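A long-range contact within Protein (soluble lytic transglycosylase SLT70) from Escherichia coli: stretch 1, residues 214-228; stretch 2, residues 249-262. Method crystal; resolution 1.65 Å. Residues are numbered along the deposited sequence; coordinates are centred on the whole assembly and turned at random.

Stretch 1 214-228: TRQMAAVAFASVARQ
Stretch 2 (249-262) DQIQELRDIVAWRL

Two helices of one chain run side by side in nearly the same direction and pack through small alanines, one phenylalanine and one isoleucine knob, with no direct hydrogen bond between them. Residues 214-228 are helical throughout, and the second helix, already under way at Asp249, carries most of the contact, and Arg261, in the loop that follows it, adds to it. Backbone angles stay near -65/-40 in both helices, held by i to i+4 bonds such as Ala226 N to Phe222 O at 2.9 Å and Ile257 N to Glu253 O at 3.0 Å. The axes cross at -25° and approach to 9.2 Å.

The register sets Arg215 beside Gln250, Ala219 beside Leu254, Ala223 beside Ile257, Ala226 beside Val258 and Arg227 beside Arg261. The CA atoms of Arg215 and Gln250 are 8.5 Å apart, those of Ala219 and Leu254 7.1 Å, and those of Ala223 and Ile257 6.0 Å, so the backbones draw together where the first helix presents alanine.

Ile257 (chi1 m, chi2 t) points toward the first helix and sits as a knob among Ala219, Phe222, Ala223 and Ala226. Its CG2 lies 3.6 Å from Ala223 CA and 3.9 Å from Ala226 CB, while its CD1 reaches to 3.9 Å from Ala219 O. The hole has backbone as well as methyl groups in its wall, because the alanine side chains end at CB and leave it accessible.

Phe222 supplies the bulk in return. With chi1 t and chi2 82°, its CA-to-CB bond points toward the second helix, the ring is buried there against Leu254, Ile257 and Val258, and it has more of its surface covered by the other stretch, 81 Å², than any other residue in the contact. Leu254 (m, t) leaves its backbone sideways, yet its CD2 lies over a face of the ring, 4.1 Å from the centroid and 29° off the normal, a CH-pi contact. Phe222 CE2 comes within 3.4 Å of Leu254 O, and Phe222 CZ is 3.6 Å from CG2 of Val258, whose chi1 is t. One aromatic side chain thus touches three residues spanning a turn of the partner helix.

Polar side chains finish both ends. At the start, the CA-to-CB bonds of Arg215 (m, t, t) and Gln250 (m, t) each point toward the opposite stretch; Arg215 CD is 3.6 Å from Gln250 NE2. A water bridges them, accepting from Arg215 NH1 at 2.9 Å and from Gln250 NE2 at 3.2 Å, so two donors share an acceptor without bonding to each other. Glu253 (t, t) starts sideways, but its end comes nearer, putting OE1 4.0 Å from Ala219 CB.

At the other end, Arg261 follows the helix at phi/psi -92/3, its N bonded to Val258 O at 2.8 Å. Three successive m rotamers fold its side chain compactly: CG packs 3.5 Å from Ala226 O, and the guanidinium presents one face to Arg227 CG, which is 3.7 Å from Arg261 NH2. The extended Arg227 (t, t, t) offers its aliphatic stem there, so two like-charged residues meet through methylene against guanidinium.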

ATOM      1  N   THR A 214     -30.157 -10.361  -5.261  1.00 15.51           N
ATOM      2  CA  THR A 214     -29.720 -11.432  -6.150  1.00 16.68           C
ATOM      3  C   THR A 214     -29.025 -10.927  -7.412  1.00 16.42           C
ATOM      4  O   THR A 214     -28.152 -11.616  -7.946  1.00 16.20           O
ATOM      5  CB  THR A 214     -30.856 -12.405  -6.503  1.00 17.70           C
ATOM      6  OG1 THR A 214     -31.928 -11.677  -7.106  1.00 17.02           O
ATOM      7  CG2 THR A 214     -31.349 -13.125  -5.248  1.00 17.26           C
ATOM      8  N   ARG A 215     -29.356  -9.706  -7.839  1.00 16.17           N
ATOM      9  CA  ARG A 215     -28.718  -9.133  -9.022  1.00 16.55           C
ATOM     10  C   ARG A 215     -27.275  -8.765  -8.674  1.00 16.10           C
ATOM     11  O   ARG A 215     -26.355  -9.057  -9.435  1.00 14.94           O
ATOM     12  CB  ARG A 215     -29.488  -7.908  -9.524  1.00 16.91           C
ATOM     13  CG  ARG A 215     -30.790  -8.281 -10.222  1.00 18.42           C
ATOM     14  CD  ARG A 215     -31.631  -7.058 -10.535  1.00 20.44           C
ATOM     15  NE  ARG A 215     -32.932  -7.454 -11.069  1.00 20.88           N
ATOM     16  CZ  ARG A 215     -34.103  -7.027 -10.601  1.00 23.67           C
ATOM     17  NH1 ARG A 215     -34.153  -6.189  -9.568  1.00 22.39           N
ATOM     18  NH2 ARG A 215     -35.232  -7.447 -11.164  1.00 23.67           N
ATOM     19  N   GLN A 216     -27.078  -8.171  -7.502  1.00 15.48           N
ATOM     20  CA  GLN A 216     -25.728  -7.802  -7.078  1.00 15.05           C
ATOM     21  C   GLN A 216     -24.860  -9.032  -6.821  1.00 15.98           C
ATOM     22  O   GLN A 216     -23.671  -9.040  -7.158  1.00 14.48           O
ATOM     23  CB  GLN A 216     -25.767  -6.914  -5.847  1.00 17.32           C
ATOM     24  CG  GLN A 216     -26.314  -5.535  -6.125  1.00 19.62           C
ATOM     25  CD  GLN A 216     -25.990  -4.597  -4.997  1.00 23.24           C
ATOM     26  OE1 GLN A 216     -24.830  -4.452  -4.626  1.00 24.92           O
ATOM     27  NE2 GLN A 216     -27.012  -4.000  -4.408  1.00 24.59           N
ATOM     28  N   MET A 217     -25.449 -10.064  -6.222  1.00 13.93           N
ATOM     29  CA  MET A 217     -24.730 -11.303  -5.949  1.00 13.76           C
ATOM     30  C   MET A 217     -24.304 -11.940  -7.276  1.00 15.35           C
ATOM     31  O   MET A 217     -23.152 -12.344  -7.447  1.00 13.53           O
ATOM     32  CB  MET A 217     -25.623 -12.270  -5.170  1.00 14.70           C
ATOM     33  CG  MET A 217     -25.916 -11.845  -3.717  1.00 13.38           C
ATOM     34  SD  MET A 217     -24.442 -11.906  -2.648  1.00 13.27           S
ATOM     35  CE  MET A 217     -24.296 -13.666  -2.386  1.00 12.63           C
ATOM     36  N   ALA A 218     -25.229 -11.986  -8.233  1.00 14.70           N
ATOM     37  CA  ALA A 218     -24.917 -12.578  -9.535  1.00 14.98           C
ATOM     38  C   ALA A 218     -23.856 -11.775 -10.298  1.00 14.18           C
ATOM     39  O   ALA A 218     -23.032 -12.356 -10.994  1.00 15.03           O
ATOM     40  CB  ALA A 218     -26.198 -12.719 -10.381  1.00 14.12           C
ATOM     41  N   ALA A 219     -23.871 -10.451 -10.167  1.00 13.01           N
ATOM     42  CA  ALA A 219     -22.890  -9.617 -10.865  1.00 15.54           C
ATOM     43  C   ALA A 219     -21.469  -9.875 -10.362  1.00 14.45           C
ATOM     44  O   ALA A 219     -20.514  -9.843 -11.139  1.00 15.02           O
ATOM     45  CB  ALA A 219     -23.249  -8.148 -10.763  1.00 14.13           C
ATOM     46  N   VAL A 220     -21.326 -10.162  -9.067  1.00 13.70           N
ATOM     47  CA  VAL A 220     -19.995 -10.464  -8.537  1.00 13.52           C
ATOM     48  C   VAL A 220     -19.535 -11.827  -9.084  1.00 12.69           C
ATOM     49  O   VAL A 220     -18.409 -11.970  -9.568  1.00 12.41           O
ATOM     50  CB  VAL A 220     -19.977 -10.480  -6.981  1.00 10.95           C
ATOM     51  CG1 VAL A 220     -18.578 -10.855  -6.475  1.00 11.56           C
ATOM     52  CG2 VAL A 220     -20.375  -9.110  -6.423  1.00 12.23           C
ATOM     53  N   ALA A 221     -20.414 -12.825  -9.031  1.00 13.91           N
ATOM     54  CA  ALA A 221     -20.071 -14.152  -9.532  1.00 12.68           C
ATOM     55  C   ALA A 221     -19.740 -14.081 -11.029  1.00 13.65           C
ATOM     56  O   ALA A 221     -18.822 -14.735 -11.506  1.00 13.59           O
ATOM     57  CB  ALA A 221     -21.216 -15.122  -9.289  1.00 13.64           C
ATOM     58  N   PHE A 222     -20.486 -13.248 -11.749  1.00 13.71           N
ATOM     59  CA  PHE A 222     -20.288 -13.079 -13.189  1.00 14.04           C
ATOM     60  C   PHE A 222     -18.867 -12.573 -13.465  1.00 15.18           C
ATOM     61  O   PHE A 222     -18.209 -13.034 -14.403  1.00 15.88           O
ATOM     62  CB  PHE A 222     -21.333 -12.114 -13.752  1.00 13.09           C
ATOM     63  CG  PHE A 222     -21.176 -11.835 -15.233  1.00 14.74           C
ATOM     64  CD1 PHE A 222     -21.688 -12.716 -16.181  1.00 17.35           C
ATOM     65  CD2 PHE A 222     -20.539 -10.678 -15.665  1.00 16.61           C
ATOM     66  CE1 PHE A 222     -21.566 -12.441 -17.553  1.00 19.32           C
ATOM     67  CE2 PHE A 222     -20.411 -10.395 -17.024  1.00 18.15           C
ATOM     68  CZ  PHE A 222     -20.923 -11.272 -17.968  1.00 17.88           C
ATOM     69  N   ALA A 223     -18.402 -11.632 -12.649  1.00 14.62           N
ATOM     70  CA  ALA A 223     -17.046 -11.110 -12.787  1.00 15.31           C
ATOM     71  C   ALA A 223     -16.018 -12.237 -12.570  1.00 16.48           C
ATOM     72  O   ALA A 223     -15.006 -12.307 -13.268  1.00 15.67           O
ATOM     73  CB  ALA A 223     -16.820  -9.976 -11.802  1.00 16.09           C
ATOM     74  N   SER A 224     -16.287 -13.144 -11.631  1.00 16.81           N
ATOM     75  CA  SER A 224     -15.374 -14.268 -11.374  1.00 16.29           C
ATOM     76  C   SER A 224     -15.341 -15.206 -12.583  1.00 18.10           C
ATOM     77  O   SER A 224     -14.275 -15.720 -12.959  1.00 17.13           O
ATOM     78  CB  SER A 224     -15.788 -15.038 -10.112  1.00 16.35           C
ATOM     79  OG  SER A 224     -15.766 -14.187  -8.979  1.00 17.08           O
ATOM     80  N   VAL A 225     -16.510 -15.420 -13.190  1.00 16.90           N
ATOM     81  CA  VAL A 225     -16.617 -16.271 -14.378  1.00 18.39           C
ATOM     82  C   VAL A 225     -15.828 -15.643 -15.527  1.00 18.43           C
ATOM     83  O   VAL A 225     -15.113 -16.348 -16.234  1.00 19.42           O
ATOM     84  CB  VAL A 225     -18.091 -16.458 -14.828  1.00 20.63           C
ATOM     85  CG1 VAL A 225     -18.152 -17.154 -16.199  1.00 22.35           C
ATOM     86  CG2 VAL A 225     -18.857 -17.280 -13.788  1.00 20.95           C
ATOM     87  N   ALA A 226     -15.955 -14.328 -15.709  1.00 17.62           N
ATOM     88  CA  ALA A 226     -15.246 -13.629 -16.787  1.00 19.57           C
ATOM     89  C   ALA A 226     -13.738 -13.690 -16.618  1.00 20.82           C
ATOM     90  O   ALA A 226     -12.994 -13.674 -17.603  1.00 19.60           O
ATOM     91  CB  ALA A 226     -15.693 -12.176 -16.878  1.00 18.20           C
ATOM     92  N   ARG A 227     -13.290 -13.714 -15.367  1.00 22.77           N
ATOM     93  CA  ARG A 227     -11.862 -13.780 -15.075  1.00 25.99           C
ATOM     94  C   ARG A 227     -11.300 -15.139 -15.501  1.00 26.06           C
ATOM     95  O   ARG A 227     -10.156 -15.232 -15.938  1.00 26.46           O
ATOM     96  CB  ARG A 227     -11.625 -13.534 -13.584  1.00 30.40           C
ATOM     97  CG  ARG A 227     -10.166 -13.389 -13.191  1.00 38.60           C
ATOM     98  CD  ARG A 227     -10.052 -13.026 -11.721  1.00 46.55           C
ATOM     99  NE  ARG A 227      -8.664 -12.948 -11.275  1.00 53.41           N
ATOM    100  CZ  ARG A 227      -8.013 -13.935 -10.667  1.00 56.78           C
ATOM    101  NH1 ARG A 227      -8.621 -15.092 -10.422  1.00 58.59           N
ATOM    102  NH2 ARG A 227      -6.751 -13.766 -10.298  1.00 58.89           N
ATOM    103  N   GLN A 228     -12.121 -16.181 -15.382  1.00 25.39           N
ATOM    104  CA  GLN A 228     -11.739 -17.538 -15.761  1.00 26.99           C
ATOM    105  C   GLN A 228     -11.854 -17.762 -17.276  1.00 26.80           C
ATOM    106  O   GLN A 228     -10.973 -18.361 -17.891  1.00 27.57           O
ATOM    107  CB  GLN A 228     -12.645 -18.565 -15.060  1.00 28.36           C
ATOM    108  CG  GLN A 228     -12.553 -18.606 -13.539  1.00 33.42           C
ATOM    109  CD  GLN A 228     -13.537 -19.598 -12.915  1.00 36.43           C
ATOM    110  OE1 GLN A 228     -14.068 -20.479 -13.596  1.00 38.84           O
ATOM    111  NE2 GLN A 228     -13.786 -19.449 -11.615  1.00 38.19           N
ATOM    112  N   ASP A 249     -28.486  -0.004 -17.132  1.00 30.29           N
ATOM    113  CA  ASP A 249     -27.276   0.207 -16.340  1.00 29.31           C
ATOM    114  C   ASP A 249     -26.662  -1.120 -15.895  1.00 27.95           C
ATOM    115  O   ASP A 249     -25.448  -1.313 -15.972  1.00 26.94           O
ATOM    116  CB  ASP A 249     -27.577   1.071 -15.112  1.00 31.27           C
ATOM    117  CG  ASP A 249     -27.729   2.549 -15.450  1.00 34.46           C
ATOM    118  OD1 ASP A 249     -27.548   2.933 -16.628  1.00 35.40           O
ATOM    119  OD2 ASP A 249     -28.020   3.337 -14.522  1.00 35.66           O
ATOM    120  N   GLN A 250     -27.515  -2.039 -15.458  1.00 24.99           N
ATOM    121  CA  GLN A 250     -27.076  -3.349 -15.002  1.00 24.58           C
ATOM    122  C   GLN A 250     -26.463  -4.160 -16.147  1.00 23.72           C
ATOM    123  O   GLN A 250     -25.429  -4.798 -15.969  1.00 21.73           O
ATOM    124  CB  GLN A 250     -28.248  -4.080 -14.335  1.00 24.80           C
ATOM    125  CG  GLN A 250     -28.703  -3.382 -13.051  1.00 24.21           C
ATOM    126  CD  GLN A 250     -30.030  -3.891 -12.517  1.00 25.23           C
ATOM    127  OE1 GLN A 250     -30.895  -4.324 -13.274  1.00 26.16           O
ATOM    128  NE2 GLN A 250     -30.200  -3.824 -11.202  1.00 26.24           N
ATOM    129  N   ILE A 251     -27.071  -4.099 -17.329  1.00 21.62           N
ATOM    130  CA  ILE A 251     -26.545  -4.814 -18.488  1.00 21.86           C
ATOM    131  C   ILE A 251     -25.193  -4.213 -18.890  1.00 21.21           C
ATOM    132  O   ILE A 251     -24.246  -4.950 -19.203  1.00 20.88           O
ATOM    133  CB  ILE A 251     -27.529  -4.769 -19.685  1.00 22.63           C
ATOM    134  CG1 ILE A 251     -28.839  -5.477 -19.315  1.00 22.93           C
ATOM    135  CG2 ILE A 251     -26.913  -5.448 -20.908  1.00 21.34           C
ATOM    136  CD1 ILE A 251     -29.953  -5.351 -20.375  1.00 23.47           C
ATOM    137  N   GLN A 252     -25.081  -2.888 -18.832  1.00 21.17           N
ATOM    138  CA  GLN A 252     -23.818  -2.237 -19.187  1.00 21.94           C
ATOM    139  C   GLN A 252     -22.715  -2.620 -18.208  1.00 21.65           C
ATOM    140  O   GLN A 252     -21.560  -2.744 -18.607  1.00 21.34           O
ATOM    141  CB  GLN A 252     -23.953  -0.711 -19.268  1.00 21.90           C
ATOM    142  CG  GLN A 252     -22.688   0.003 -19.826  1.00 23.72           C
ATOM    143  CD  GLN A 252     -22.240  -0.515 -21.201  1.00 24.93           C
ATOM    144  OE1 GLN A 252     -23.064  -0.808 -22.071  1.00 23.99           O
ATOM    145  NE2 GLN A 252     -20.924  -0.619 -21.399  1.00 22.04           N
ATOM    146  N   GLU A 253     -23.061  -2.815 -16.933  1.00 20.31           N
ATOM    147  CA  GLU A 253     -22.055  -3.220 -15.955  1.00 19.31           C
ATOM    148  C   GLU A 253     -21.515  -4.579 -16.369  1.00 18.11           C
ATOM    149  O   GLU A 253     -20.306  -4.833 -16.282  1.00 16.94           O
ATOM    150  CB  GLU A 253     -22.611  -3.315 -14.524  1.00 19.06           C
ATOM    151  CG  GLU A 253     -21.511  -3.789 -13.547  1.00 22.03           C
ATOM    152  CD  GLU A 253     -21.969  -4.074 -12.116  1.00 25.17           C
ATOM    153  OE1 GLU A 253     -23.171  -4.297 -11.887  1.00 22.74           O
ATOM    154  OE2 GLU A 253     -21.091  -4.105 -11.221  1.00 24.33           O
ATOM    155  N   LEU A 254     -22.402  -5.459 -16.834  1.00 16.88           N
ATOM    156  CA  LEU A 254     -21.966  -6.781 -17.267  1.00 16.47           C
ATOM    157  C   LEU A 254     -21.042  -6.651 -18.488  1.00 16.56           C
ATOM    158  O   LEU A 254     -20.048  -7.365 -18.595  1.00 16.13           O
ATOM    159  CB  LEU A 254     -23.156  -7.678 -17.614  1.00 16.60           C
ATOM    160  CG  LEU A 254     -24.150  -7.987 -16.493  1.00 17.06           C
ATOM    161  CD1 LEU A 254     -25.126  -9.038 -17.001  1.00 17.61           C
ATOM    162  CD2 LEU A 254     -23.423  -8.501 -15.237  1.00 17.25           C
ATOM    163  N   ARG A 255     -21.388  -5.746 -19.404  1.00 17.95           N
ATOM    164  CA  ARG A 255     -20.562  -5.529 -20.596  1.00 17.85           C
ATOM    165  C   ARG A 255     -19.180  -5.033 -20.187  1.00 18.08           C
ATOM    166  O   ARG A 255     -18.179  -5.504 -20.717  1.00 16.04           O
ATOM    167  CB  ARG A 255     -21.198  -4.504 -21.534  1.00 19.86           C
ATOM    168  CG  ARG A 255     -22.401  -5.017 -22.297  1.00 21.22           C
ATOM    169  CD  ARG A 255     -22.734  -4.078 -23.450  1.00 25.14           C
ATOM    170  NE  ARG A 255     -24.044  -4.394 -24.009  1.00 26.13           N
ATOM    171  CZ  ARG A 255     -25.146  -3.697 -23.756  1.00 26.78           C
ATOM    172  NH1 ARG A 255     -25.099  -2.625 -22.976  1.00 28.20           N
ATOM    173  NH2 ARG A 255     -26.297  -4.069 -24.291  1.00 27.77           N
ATOM    174  N   ASP A 256     -19.136  -4.105 -19.226  1.00 18.26           N
ATOM    175  CA  ASP A 256     -17.870  -3.544 -18.730  1.00 18.28           C
ATOM    176  C   ASP A 256     -16.979  -4.641 -18.159  1.00 18.01           C
ATOM    177  O   ASP A 256     -15.769  -4.669 -18.400  1.00 15.82           O
ATOM    178  CB  ASP A 256     -18.116  -2.493 -17.631  1.00 19.75           C
ATOM    179  CG  ASP A 256     -18.702  -1.189 -18.151  1.00 20.13           C
ATOM    180  OD1 ASP A 256     -18.863  -1.005 -19.374  1.00 20.54           O
ATOM    181  OD2 ASP A 256     -19.010  -0.324 -17.310  1.00 23.42           O
ATOM    182  N   ILE A 257     -17.587  -5.523 -17.365  1.00 16.64           N
ATOM    183  CA  ILE A 257     -16.876  -6.631 -16.737  1.00 15.64           C
ATOM    184  C   ILE A 257     -16.171  -7.504 -17.782  1.00 16.72           C
ATOM    185  O   ILE A 257     -14.989  -7.830 -17.636  1.00 17.09           O
ATOM    186  CB  ILE A 257     -17.851  -7.470 -15.884  1.00 15.09           C
ATOM    187  CG1 ILE A 257     -18.201  -6.695 -14.608  1.00 16.06           C
ATOM    188  CG2 ILE A 257     -17.269  -8.846 -15.562  1.00 16.13           C
ATOM    189  CD1 ILE A 257     -19.410  -7.241 -13.881  1.00 13.19           C
ATOM    190  N   VAL A 258     -16.882  -7.834 -18.857  1.00 16.92           N
ATOM    191  CA  VAL A 258     -16.312  -8.663 -19.915  1.00 17.70           C
ATOM    192  C   VAL A 258     -15.240  -7.917 -20.706  1.00 17.94           C
ATOM    193  O   VAL A 258     -14.174  -8.473 -20.985  1.00 15.90           O
ATOM    194  CB  VAL A 258     -17.417  -9.193 -20.849  1.00 18.27           C
ATOM    195  CG1 VAL A 258     -16.807  -9.894 -22.068  1.00 16.59           C
ATOM    196  CG2 VAL A 258     -18.296 -10.171 -20.089  1.00 18.88           C
ATOM    197  N   ALA A 259     -15.505  -6.649 -21.020  1.00 17.73           N
ATOM    198  CA  ALA A 259     -14.566  -5.823 -21.783  1.00 19.32           C
ATOM    199  C   ALA A 259     -13.196  -5.755 -21.119  1.00 19.32           C
ATOM    200  O   ALA A 259     -12.172  -5.748 -21.804  1.00 19.38           O
ATOM    201  CB  ALA A 259     -15.135  -4.425 -21.996  1.00 18.33           C
ATOM    202  N   TRP A 260     -13.175  -5.692 -19.787  1.00 18.21           N
ATOM    203  CA  TRP A 260     -11.929  -5.667 -19.028  1.00 19.99           C
ATOM    204  C   TRP A 260     -11.092  -6.907 -19.285  1.00 21.20           C
ATOM    205  O   TRP A 260      -9.864  -6.875 -19.164  1.00 21.54           O
ATOM    206  CB  TRP A 260     -12.218  -5.633 -17.522  1.00 20.34           C
ATOM    207  CG  TRP A 260     -12.286  -4.271 -16.944  1.00 20.24           C
ATOM    208  CD1 TRP A 260     -13.401  -3.613 -16.523  1.00 19.75           C
ATOM    209  CD2 TRP A 260     -11.183  -3.383 -16.720  1.00 19.10           C
ATOM    210  NE1 TRP A 260     -13.064  -2.362 -16.053  1.00 20.33           N
ATOM    211  CE2 TRP A 260     -11.710  -2.197 -16.163  1.00 19.25           C
ATOM    212  CE3 TRP A 260      -9.805  -3.478 -16.934  1.00 20.27           C
ATOM    213  CZ2 TRP A 260     -10.905  -1.112 -15.815  1.00 19.88           C
ATOM    214  CZ3 TRP A 260      -8.998  -2.390 -16.586  1.00 22.25           C
ATOM    215  CH2 TRP A 260      -9.557  -1.227 -16.035  1.00 19.68           C
ATOM    216  N   ARG A 261     -11.772  -8.020 -19.560  1.00 20.60           N
ATOM    217  CA  ARG A 261     -11.107  -9.296 -19.784  1.00 20.35           C
ATOM    218  C   ARG A 261     -10.776  -9.577 -21.251  1.00 20.11           C
ATOM    219  O   ARG A 261     -10.291 -10.655 -21.577  1.00 19.76           O
ATOM    220  CB  ARG A 261     -11.940 -10.453 -19.210  1.00 21.78           C
ATOM    221  CG  ARG A 261     -12.476 -10.246 -17.792  1.00 24.60           C
ATOM    222  CD  ARG A 261     -11.413  -9.761 -16.816  1.00 31.36           C
ATOM    223  NE  ARG A 261     -10.260 -10.647 -16.733  1.00 35.05           N
ATOM    224  CZ  ARG A 261      -9.388 -10.634 -15.728  1.00 39.91           C
ATOM    225  NH1 ARG A 261      -9.562  -9.805 -14.704  1.00 41.33           N
ATOM    226  NH2 ARG A 261      -8.359 -11.471 -15.731  1.00 41.65           N
ATOM    227  N   LEU A 262     -11.059  -8.621 -22.129  1.00 19.40           N
ATOM    228  CA  LEU A 262     -10.773  -8.784 -23.558  1.00 19.92           C
ATOM    229  C   LEU A 262      -9.693  -7.793 -23.992  1.00 20.03           C
ATOM    230  O   LEU A 262      -9.685  -7.330 -25.128  1.00 20.38           O
ATOM    231  CB  LEU A 262     -12.047  -8.593 -24.383  1.00 18.57           C
ATOM    232  CG  LEU A 262     -13.111  -9.683 -24.198  1.00 19.31           C
ATOM    233  CD1 LEU A 262     -14.383  -9.325 -24.949  1.00 19.38           C
ATOM    234  CD2 LEU A 262     -12.564 -11.028 -24.659  1.00 18.50           C
TER
HETATM  235  O   HOH W   1     -32.302  -4.077  -8.834  1.00 23.61           O